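Long-range contacts in acarbose Kinase Mak1 (Uncultured bacterium, PDB 6WB4), which probably phosphorylates and so inactivates the antidiabetic drug acarbose at the expense of ATP, as a carbohydrate kinase of the pfkB (ribokinase) family: residues B[152-157]-B[176-181]; B[26-31]-B[78-83]. All coordinates share one frame; numbering follows the deposited sequence.

Interaction 1. Residues B[152-157]-B[176-181]; sequences SRHVHV and STSTDL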
loop_
_atom_site.group_PDB
_atom_site.type_symbol
_atom_site.label_atom_id
_atom_site.label_comp_id
_atom_site.label_asym_id
_atom_site.label_seq_id
_atom_site.Cartn_x
_atom_site.Cartn_y
_atom_site.Cartn_z
ATOM N N SER B 152 -18.747 -20.868 -21.170
ATOM C CA SER B 152 -18.328 -19.613 -21.794
ATOM C C SER B 152 -18.065 -19.707 -23.288
ATOM O O SER B 152 -17.574 -20.724 -23.796
ATOM C CB SER B 152 -17.080 -19.076 -21.105
ATOM O OG SER B 152 -17.332 -18.827 -19.732
ATOM N N ARG B 153 -18.341 -18.604 -23.975
ATOM C CA ARG B 153 -18.244 -18.559 -25.423
ATOM C C ARG B 153 -16.841 -18.188 -25.890
ATOM O O ARG B 153 -16.327 -18.749 -26.852
ATOM C CB ARG B 153 -19.257 -17.565 -25.993
ATOM C CG ARG B 153 -19.218 -17.497 -27.499
ATOM C CD ARG B 153 -20.112 -16.418 -28.071
ATOM N NE ARG B 153 -19.678 -16.083 -29.426
ATOM C CZ ARG B 153 -20.062 -15.001 -30.096
ATOM N NH1 ARG B 153 -20.917 -14.138 -29.548
ATOM N NH2 ARG B 153 -19.597 -14.792 -31.323
ATOM N N HIS B 154 -16.226 -17.243 -25.195
ATOM C CA HIS B 154 -14.872 -16.826 -25.497
ATOM C C HIS B 154 -14.060 -16.763 -24.200
ATOM O O HIS B 154 -14.592 -16.442 -23.141
ATOM C CB HIS B 154 -14.886 -15.472 -26.197
ATOM C CG HIS B 154 -13.525 -14.900 -26.441
ATOM N ND1 HIS B 154 -12.837 -15.094 -27.618
ATOM C CD2 HIS B 154 -12.711 -14.160 -25.648
ATOM C CE1 HIS B 154 -11.669 -14.479 -27.550
ATOM N NE2 HIS B 154 -11.567 -13.909 -26.363
ATOM N N VAL B 155 -12.772 -17.069 -24.287
ATOM C CA VAL B 155 -11.926 -17.132 -23.112
ATOM C C VAL B 155 -10.707 -16.225 -23.289
ATOM O O VAL B 155 -9.875 -16.455 -24.170
ATOM C CB VAL B 155 -11.487 -18.584 -22.834
ATOM C CG1 VAL B 155 -10.554 -18.647 -21.641
ATOM C CG2 VAL B 155 -12.713 -19.467 -22.603
ATOM N N HIS B 156 -10.623 -15.178 -22.466
ATOM C CA HIS B 156 -9.490 -14.257 -22.502
ATOM C C HIS B 156 -8.521 -14.613 -21.387
ATOM O O HIS B 156 -8.908 -14.741 -20.225
ATOM C CB HIS B 156 -9.946 -12.811 -22.373
ATOM C CG HIS B 156 -8.823 -11.823 -22.399
ATOM N ND1 HIS B 156 -8.176 -11.464 -23.561
ATOM C CD2 HIS B 156 -8.229 -11.121 -21.405
ATOM C CE1 HIS B 156 -7.239 -10.578 -23.284
ATOM N NE2 HIS B 156 -7.249 -10.352 -21.981
ATOM N N VAL B 157 -7.259 -14.803 -21.744
ATOM C CA VAL B 157 -6.326 -15.391 -20.803
ATOM C C VAL B 157 -5.194 -14.446 -20.432
ATOM O O VAL B 157 -4.360 -14.086 -21.271
ATOM C CB VAL B 157 -5.742 -16.696 -21.369
ATOM C CG1 VAL B 157 -4.659 -17.231 -20.475
ATOM C CG2 VAL B 157 -6.848 -17.727 -21.561
ATOM N N SER B 176 -12.970 -19.717 -28.909
ATOM C CA SER B 176 -12.050 -18.701 -29.411
ATOM C C SER B 176 -11.335 -18.105 -28.201
ATOM O O SER B 176 -11.905 -17.985 -27.106
ATOM C CB SER B 176 -12.769 -17.614 -30.209
ATOM O OG SER B 176 -13.697 -16.926 -29.387
ATOM N N THR B 177 -10.080 -17.743 -28.399
ATOM C CA THR B 177 -9.241 -17.318 -27.303
ATOM C C THR B 177 -8.575 -15.992 -27.617
ATOM O O THR B 177 -8.378 -15.648 -28.784
ATOM C CB THR B 177 -8.183 -18.395 -26.986
ATOM O OG1 THR B 177 -7.488 -18.758 -28.192
ATOM C CG2 THR B 177 -8.862 -19.646 -26.429
ATOM N N SER B 178 -8.256 -15.240 -26.571
ATOM C CA SER B 178 -7.476 -14.019 -26.721
ATOM C C SER B 178 -6.490 -13.913 -25.567
ATOM O O SER B 178 -6.612 -14.641 -24.573
ATOM C CB SER B 178 -8.386 -12.788 -26.781
ATOM O OG SER B 178 -9.130 -12.635 -25.582
ATOM N N THR B 179 -5.497 -13.042 -25.716
ATOM C CA THR B 179 -4.558 -12.768 -24.634
ATOM C C THR B 179 -3.886 -11.415 -24.848
ATOM O O THR B 179 -3.786 -10.933 -25.975
ATOM C CB THR B 179 -3.457 -13.853 -24.513
ATOM O OG1 THR B 179 -2.670 -13.610 -23.339
ATOM C CG2 THR B 179 -2.541 -13.843 -25.739
ATOM N N ASP B 180 -3.410 -10.811 -23.764
ATOM C CA ASP B 180 -2.754 -9.516 -23.852
ATOM C C ASP B 180 -1.316 -9.655 -23.359
ATOM O O ASP B 180 -1.068 -9.774 -22.163
ATOM C CB ASP B 180 -3.509 -8.472 -23.035
ATOM C CG ASP B 180 -3.007 -7.059 -23.275
ATOM O OD1 ASP B 180 -1.913 -6.892 -23.857
ATOM O OD2 ASP B 180 -3.703 -6.109 -22.860
ATOM N N LEU B 181 -0.370 -9.626 -24.287
ATOM C CA LEU B 181 1.034 -9.871 -23.960
ATOM C C LEU B 181 1.681 -8.689 -23.240
ATOM O O LEU B 181 2.761 -8.820 -22.666
ATOM C CB LEU B 181 1.809 -10.183 -25.238
ATOM C CG LEU B 181 1.293 -11.426 -25.951
ATOM C CD1 LEU B 181 2.119 -11.706 -27.174
ATOM C CD2 LEU B 181 1.354 -12.615 -25.005
#
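His154 reaches across to strand 176-180 with its whole ring, a worked example of how side chains can knit two parallel strands that the backbone already joins. From His154 CB, which lies 3.7 Å from Ser176 OG, the chain extends with CG anti to the backbone N (chi1 175°), and this brings the imidazole over the neighbouring strand. Ser176 O sits over one face of the ring, 3.5 Å from His154 CG. His154 ND1 meets Ser176 OG in the ring plane through a hydrogen bond of 2.7 Å, while CE1 comes obliquely to the Thr177 carbonyl carbon. At the tip, His154 NE2 is hydrogen-bonded to Ser178 OG at 2.9 Å, almost straight at 169°. Both ring nitrogens are engaged, which should fix the rotation of the ring.

Ser178 OG is shared: it also bonds His156 ND1 at 2.5 Å, so one hydroxyl links two imidazoles two residues apart on the partner strand. Beneath them run the backbone bonds Val155 N to Ser176 O, Ser178 N to Val155 O and Val157 N to Ser178 O. The next carbonyl departs from the pattern. Asp180 N stays 4.2 Å from Val157 O, and the Thr179 hydroxyl approaches that oxygen instead, OG1 donating nearly in line with the C=O bond at 2.7 Å.

These strands are the two arms of a beta-alpha-beta unit connected through helix 163-172, which packs on Val157 and Thr177. Phe194 of helix 192-195 touches Val157 and Thr179 on that same face. The histidines and Ser178 instead face helix 265-280, where Leu274 meets both His154 and Ser178, and the Tyr200 ring lies parallel to that of His154. Strands 24-29 and 200-204 flank the pair in the main sheet.

Interaction 2. Residues B[26-31]-B[78-83]; sequences VLVVGG and SAMADV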
loop_
_atom_site.group_PDB
_atom_site.type_symbol
_atom_site.label_atom_id
_atom_site.label_comp_id
_atom_site.label_asym_id
_atom_site.label_seq_id
_atom_site.Cartn_x
_atom_site.Cartn_y
_atom_site.Cartn_z
ATOM N N VAL B 26 -17.710 -13.741 -22.371
ATOM C CA VAL B 26 -16.277 -13.738 -22.170
ATOM C C VAL B 26 -15.888 -14.193 -20.767
ATOM O O VAL B 26 -16.281 -13.590 -19.761
ATOM C CB VAL B 26 -15.691 -12.351 -22.421
ATOM C CG1 VAL B 26 -14.218 -12.339 -22.063
ATOM C CG2 VAL B 26 -15.898 -11.951 -23.868
ATOM N N LEU B 27 -15.120 -15.273 -20.706
ATOM C CA LEU B 27 -14.491 -15.663 -19.460
ATOM C C LEU B 27 -13.073 -15.101 -19.431
ATOM O O LEU B 27 -12.321 -15.262 -20.388
ATOM C CB LEU B 27 -14.491 -17.177 -19.304
ATOM C CG LEU B 27 -13.752 -17.737 -18.088
ATOM C CD1 LEU B 27 -14.333 -17.223 -16.771
ATOM C CD2 LEU B 27 -13.817 -19.248 -18.138
ATOM N N VAL B 28 -12.727 -14.411 -18.347
ATOM C CA VAL B 28 -11.364 -13.928 -18.139
ATOM C C VAL B 28 -10.670 -14.875 -17.171
ATOM O O VAL B 28 -11.228 -15.221 -16.131
ATOM C CB VAL B 28 -11.331 -12.491 -17.579
ATOM C CG1 VAL B 28 -9.876 -12.001 -17.442
ATOM C CG2 VAL B 28 -12.115 -11.552 -18.482
ATOM N N VAL B 29 -9.459 -15.297 -17.507
ATOM C CA VAL B 29 -8.746 -16.246 -16.664
ATOM C C VAL B 29 -7.481 -15.652 -16.054
ATOM O O VAL B 29 -6.518 -15.381 -16.766
ATOM C CB VAL B 29 -8.349 -17.509 -17.464
ATOM C CG1 VAL B 29 -7.519 -18.442 -16.603
ATOM C CG2 VAL B 29 -9.572 -18.229 -17.955
ATOM N N GLY B 30 -7.494 -15.445 -14.739
ATOM C CA GLY B 30 -6.318 -14.989 -14.028
ATOM C C GLY B 30 -6.054 -13.496 -14.044
ATOM O O GLY B 30 -6.662 -12.752 -14.816
ATOM N N GLY B 31 -5.139 -13.066 -13.174
ATOM C CA GLY B 31 -4.634 -11.704 -13.189
ATOM C C GLY B 31 -5.108 -10.752 -12.106
ATOM O O GLY B 31 -4.559 -9.663 -11.953
ATOM N N SER B 78 -19.695 -11.161 -18.700
ATOM C CA SER B 78 -18.316 -11.564 -18.460
ATOM C C SER B 78 -18.247 -12.379 -17.177
ATOM O O SER B 78 -19.193 -12.382 -16.389
ATOM C CB SER B 78 -17.391 -10.354 -18.361
ATOM O OG SER B 78 -17.726 -9.543 -17.247
ATOM N N ALA B 79 -17.134 -13.079 -16.980
ATOM C CA ALA B 79 -16.906 -13.852 -15.763
ATOM C C ALA B 79 -15.417 -13.980 -15.495
ATOM O O ALA B 79 -14.604 -13.851 -16.409
ATOM C CB ALA B 79 -17.544 -15.226 -15.867
HETATM N N MSE B 80 -15.062 -14.241 -14.242
HETATM C CA MSE B 80 -13.654 -14.360 -13.849
HETATM C C MSE B 80 -13.377 -15.694 -13.151
HETATM O O MSE B 80 -14.157 -16.151 -12.311
HETATM C CB MSE B 80 -13.245 -13.186 -12.927
HETATM C CG MSE B 80 -11.865 -13.333 -12.275
HETATM SE SE MSE B 80 -10.348 -12.973 -13.489
HETATM C CE MSE B 80 -10.871 -11.176 -14.037
ATOM N N ALA B 81 -12.267 -16.318 -13.519
ATOM C CA ALA B 81 -11.760 -17.488 -12.810
ATOM C C ALA B 81 -10.330 -17.194 -12.397
ATOM O O ALA B 81 -9.508 -16.818 -13.238
ATOM C CB ALA B 81 -11.823 -18.762 -13.699
ATOM N N ASP B 82 -10.018 -17.373 -11.119
ATOM C CA ASP B 82 -8.700 -16.985 -10.647
ATOM C C ASP B 82 -8.345 -17.519 -9.263
ATOM O O ASP B 82 -9.170 -18.107 -8.584
ATOM C CB ASP B 82 -8.597 -15.461 -10.668
ATOM C CG ASP B 82 -7.171 -14.975 -10.737
ATOM O OD1 ASP B 82 -6.255 -15.794 -10.504
ATOM O OD2 ASP B 82 -6.973 -13.784 -11.059
ATOM N N VAL B 83 -7.096 -17.298 -8.869
ATOM C CA VAL B 83 -6.583 -17.669 -7.557
ATOM C C VAL B 83 -6.374 -16.460 -6.652
ATOM O O VAL B 83 -5.560 -15.588 -6.956
ATOM C CB VAL B 83 -5.238 -18.398 -7.682
ATOM C CG1 VAL B 83 -4.746 -18.836 -6.313
ATOM C CG2 VAL B 83 -5.357 -19.566 -8.633
#
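Val28 is bonded through its backbone N and O to strand 78-84, at the middle of a parallel pairing in the central sheet of a pfkB (ribokinase-like) kinase. Four backbone hydrogen bonds make up the first kind of interaction: Ala79 N to Val26 O, Val28 N to Ala79 O at 2.8 Å, Ala81 N to Val28 O at 3.0 Å, and Gly30 N to Ala81 O. The one from Val28 N is practically straight, at 178°.

Apolar contacts, the second kind, divide between the two faces of the sheet. On one, chi1 of 175° directs Leu27 CG away from its own backbone N, and the turn at chi2 carries CD1 across to meet Ala79 CB at 3.9 Å and Ala81 CB at 4.3 Å. On the other, the selenomethionine Met80, introduced by labelling, folds back at chi2 and chi3 so that its CE reaches Val28 CG1 at 3.6 Å, the two crossing at a slant. Val28 and Ser78 pack here against helix 65-73, with Ser78 OG hydrogen-bonded to Ala68 O.

The third kind gathers round the Asp82 carboxylate, where strand 24-29 runs out into Gly30 and Gly31 near the bound sugar. The carboxylate packs on these two glycines, Asp82 CG 3.4 Å from Gly30 CA, and takes its polar bonds from Val32 N, to OD2, and from Arg114, in a salt bridge to OD1.

A largely apolar strand pair held by backbone hydrogen bonds thus ends in a buried carboxylate, its charge probably balanced by Arg114 and its bond to Val32 tying the departing loop to strand 78-84.

In the fold
Interactions 1 and 2 share one sheet, their centres 10 Å apart, meeting where strands 24-29 and 152-157 adjoin. Leu27 joins them through its backbone: its N lies 2.8 Å from His154 O and its O 2.7 Å from His156 N, both probable hydrogen bonds, and Val155 CG1 packs on Val29 CG2 at 3.8 Å. The C-terminal ends of the parallel strands point toward the ligands. The His156 side chain is about 4 Å from a calcium ion and that of Asp180 about 5 Å from ATP, while the nearest atoms of Gly31 and the acarviosine part of the drug are about 7 Å apart. His182 and Asp183, just beyond Leu181, line the glycan pocket.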